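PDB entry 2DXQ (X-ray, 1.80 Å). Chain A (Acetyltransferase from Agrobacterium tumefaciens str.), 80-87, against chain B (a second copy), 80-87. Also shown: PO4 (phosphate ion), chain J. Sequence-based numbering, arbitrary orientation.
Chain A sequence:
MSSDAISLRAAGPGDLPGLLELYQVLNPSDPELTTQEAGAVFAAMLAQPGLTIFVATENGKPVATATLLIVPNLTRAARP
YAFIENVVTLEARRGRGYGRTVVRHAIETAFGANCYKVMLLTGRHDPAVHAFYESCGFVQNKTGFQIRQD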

# COMPACT_ATOMS: atom_id res chain seq x y z
N PRO A 80 9.68 -8.22 -2.90
CA PRO A 80 8.86 -7.09 -2.49
C PRO A 80 7.51 -7.11 -3.21
O PRO A 80 7.31 -7.86 -4.18
CB PRO A 80 9.70 -5.87 -2.89
CG PRO A 80 10.53 -6.37 -4.06
CD PRO A 80 10.85 -7.79 -3.69
N TYR A 81 6.56 -6.32 -2.72
CA TYR A 81 5.33 -6.11 -3.47
C TYR A 81 5.10 -4.61 -3.54
O TYR A 81 5.77 -3.83 -2.84
CB TYR A 81 4.13 -6.84 -2.84
CG TYR A 81 3.94 -6.49 -1.39
CD1 TYR A 81 4.50 -7.28 -0.39
CD2 TYR A 81 3.19 -5.37 -1.02
CE1 TYR A 81 4.35 -6.95 0.95
CE2 TYR A 81 3.04 -5.03 0.32
CZ TYR A 81 3.62 -5.82 1.30
OH TYR A 81 3.45 -5.50 2.62
N ALA A 82 4.14 -4.19 -4.35
CA ALA A 82 3.95 -2.76 -4.53
C ALA A 82 2.48 -2.39 -4.55
O ALA A 82 1.64 -3.22 -4.90
CB ALA A 82 4.61 -2.30 -5.82
N PHE A 83 2.20 -1.14 -4.18
CA PHE A 83 0.89 -0.53 -4.41
C PHE A 83 1.06 0.66 -5.34
O PHE A 83 2.13 1.31 -5.35
CB PHE A 83 0.32 0.02 -3.12
CG PHE A 83 -0.00 -1.03 -2.09
CD1 PHE A 83 -1.23 -1.67 -2.10
CD2 PHE A 83 0.92 -1.34 -1.10
CE1 PHE A 83 -1.53 -2.64 -1.14
CE2 PHE A 83 0.63 -2.29 -0.13
CZ PHE A 83 -0.60 -2.94 -0.15
N ILE A 84 -0.00 0.98 -6.06
CA ILE A 84 -0.05 2.25 -6.80
C ILE A 84 -1.20 3.10 -6.27
O ILE A 84 -2.32 2.59 -6.09
CB ILE A 84 -0.16 2.01 -8.33
CG1 ILE A 84 1.17 1.43 -8.84
CG2 ILE A 84 -0.47 3.33 -9.07
CD1 ILE A 84 1.14 1.05 -10.31
N GLU A 85 -0.90 4.36 -5.98
CA GLU A 85 -1.87 5.25 -5.35
C GLU A 85 -1.94 6.62 -6.00
O GLU A 85 -1.06 6.99 -6.78
CB GLU A 85 -1.53 5.42 -3.86
CG GLU A 85 -2.26 4.41 -2.94
CD GLU A 85 -3.76 4.62 -2.95
OE1 GLU A 85 -4.22 5.68 -3.46
OE2 GLU A 85 -4.50 3.73 -2.48
N ASN A 86 -3.00 7.35 -5.68
CA ASN A 86 -3.21 8.72 -6.12
C ASN A 86 -2.97 8.95 -7.61
O ASN A 86 -2.19 9.81 -8.02
CB ASN A 86 -2.46 9.71 -5.25
CG ASN A 86 -2.99 9.73 -3.83
OD1 ASN A 86 -4.20 9.59 -3.61
ND2 ASN A 86 -2.09 9.87 -2.87
N VAL A 87 -3.67 8.15 -8.39
CA VAL A 87 -3.60 8.28 -9.84
C VAL A 87 -4.57 9.37 -10.29
O VAL A 87 -5.76 9.33 -9.95
CB VAL A 87 -3.98 6.95 -10.51
CG1 VAL A 87 -4.04 7.11 -12.00
CG2 VAL A 87 -2.98 5.87 -10.12
N PRO B 80 -1.84 11.18 6.32
CA PRO B 80 -1.34 9.92 5.82
C PRO B 80 -2.46 8.89 5.68
O PRO B 80 -3.59 9.10 6.13
CB PRO B 80 -0.32 9.50 6.89
CG PRO B 80 -0.87 10.10 8.16
CD PRO B 80 -1.46 11.42 7.73
N TYR B 81 -2.17 7.80 4.98
CA TYR B 81 -3.09 6.66 4.91
C TYR B 81 -2.27 5.41 5.17
O TYR B 81 -1.02 5.44 5.21
CB TYR B 81 -3.82 6.59 3.54
CG TYR B 81 -2.90 6.51 2.34
CD1 TYR B 81 -2.49 7.66 1.68
CD2 TYR B 81 -2.43 5.28 1.87
CE1 TYR B 81 -1.62 7.60 0.58
CE2 TYR B 81 -1.56 5.21 0.78
CZ TYR B 81 -1.17 6.38 0.14
OH TYR B 81 -0.31 6.32 -0.94
N ALA B 82 -2.96 4.28 5.35
CA ALA B 82 -2.25 3.06 5.71
C ALA B 82 -2.76 1.85 4.96
O ALA B 82 -3.91 1.84 4.52
CB ALA B 82 -2.35 2.82 7.25
N PHE B 83 -1.90 0.85 4.81
CA PHE B 83 -2.30 -0.48 4.32
C PHE B 83 -1.99 -1.50 5.40
O PHE B 83 -1.06 -1.30 6.20
CB PHE B 83 -1.51 -0.89 3.08
CG PHE B 83 -1.82 -0.07 1.87
CD1 PHE B 83 -2.92 -0.37 1.07
CD2 PHE B 83 -0.98 0.97 1.49
CE1 PHE B 83 -3.20 0.38 -0.08
CE2 PHE B 83 -1.25 1.73 0.34
CZ PHE B 83 -2.35 1.42 -0.44
N ILE B 84 -2.75 -2.60 5.43
CA ILE B 84 -2.42 -3.74 6.28
C ILE B 84 -2.17 -4.92 5.38
O ILE B 84 -2.93 -5.18 4.42
CB ILE B 84 -3.52 -4.03 7.33
CG1 ILE B 84 -3.48 -2.93 8.41
CG2 ILE B 84 -3.29 -5.43 7.98
CD1 ILE B 84 -4.65 -2.94 9.34
N GLU B 85 -1.10 -5.65 5.66
CA GLU B 85 -0.71 -6.79 4.86
C GLU B 85 -0.28 -7.98 5.70
O GLU B 85 0.01 -7.84 6.88
CB GLU B 85 0.44 -6.42 3.91
CG GLU B 85 -0.01 -5.96 2.52
CD GLU B 85 -0.72 -7.07 1.73
OE1 GLU B 85 -0.59 -8.26 2.10
OE2 GLU B 85 -1.41 -6.74 0.75
N ASN B 86 -0.26 -9.15 5.06
CA ASN B 86 0.29 -10.38 5.63
C ASN B 86 -0.23 -10.71 7.02
O ASN B 86 0.52 -10.81 7.99
CB ASN B 86 1.83 -10.36 5.58
CG ASN B 86 2.35 -10.50 4.18
OD1 ASN B 86 1.75 -11.20 3.36
ND2 ASN B 86 3.44 -9.80 3.86
N VAL B 87 -1.56 -10.88 7.08
CA VAL B 87 -2.26 -11.20 8.31
C VAL B 87 -2.40 -12.71 8.42
O VAL B 87 -2.98 -13.35 7.54
CB VAL B 87 -3.68 -10.58 8.32
CG1 VAL B 87 -4.41 -10.91 9.64
CG2 VAL B 87 -3.61 -9.08 8.07
P PO4 J . -4.02 -9.45 3.73
O1 PO4 J . -5.31 -10.15 3.37
O2 PO4 J . -4.33 -8.18 4.49
O3 PO4 J . -3.15 -10.35 4.58
O4 PO4 J . -3.28 -9.10 2.46

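The two strands, residues 81-87 in each copy, face each other with their N-to-C directions 150° apart and their axes no nearer than 10.8 Å. At that distance the backbones cannot pair as neighbours in a sheet, and the contact is made through side chains. The register is symmetric: the CA atoms of A:Phe83 and B:Phe83 lie 9.3 Å apart, while the CA of A:Tyr81 is 10.3 Å from that of B:Glu85 and the CA of A:Glu85 is 10.4 Å from that of B:Tyr81. Strand alternation places the main participants. In both chains CA-to-CB points toward the other copy at Tyr81, Phe83 and Glu85, whereas Ile84 points away and Ala82 is out of reach.

At the centre, A:Phe83 and B:Phe83 form a face-to-face stack, with ring centroids 3.7 Å apart and planes inclined by only 11°. The closest atoms are A:Phe83 CE1 and B:Phe83 CD1, at 3.5 Å, each over a face of the other ring. The two side chains have nearly equal torsions: chi1 is m in both chains (-65° and -68°), and chi2 is -86° in A and -83° in B. The same rotamer is thus found on both sides of the stack. These two residues also have the largest areas covered by the opposing stretch, 79 and 80 Å² of the 400 Å² total.

Tyr81 takes the p rotamer, with chi1 of 54° in A and 58° in B. The chi2 values of -94° and -93° set each ring roughly perpendicular to the CA-CB-CG plane. This conformation carries the hydroxyl to the opposing glutamate: A:Tyr81 OH lies 3.4 Å from B:Glu85 CB, and B:Tyr81 OH lies 3.3 Å from A:Glu85 CB. These closest approaches are to carbon, so they record packing.

Glu85 has the least standard chi1, -93° in both chains and between wells, followed by chi2 of -65° (m). The resulting bend brings the carboxylate back to its own backbone, where it accepts a hydrogen bond from the next residue: A:Asn86 N to A:Glu85 OE1 is 3.0 Å with an N-H...acceptor angle of 150°, and B:Asn86 N to B:Glu85 OE1 is 3.1 Å at 145°. The other carboxylate oxygen lies near the opposing phenylalanine, with A:Glu85 OE2 3.8 Å from B:Phe83 CZ and B:Glu85 OE2 4.0 Å from A:Phe83 CZ.

Asn86 has positive phi and psi, 47/55° in A and 51/60° in B, a departure from the extended values before it. Its CA-to-CB bond points sideways, yet the end of the side chain comes nearer: A:Asn86 ND2 is 4.2 Å from B:Tyr81 CE1, and B:Asn86 ND2 is 4.2 Å from A:Tyr81 CE1. Both amide nitrogens are hydrogen-bonded elsewhere in the structure.

In chain B, a phosphate, probably from the crystallisation liquor, accepts a nearly linear hydrogen bond from B:Val87 N to PO4 O3 (3.0 Å, 174°).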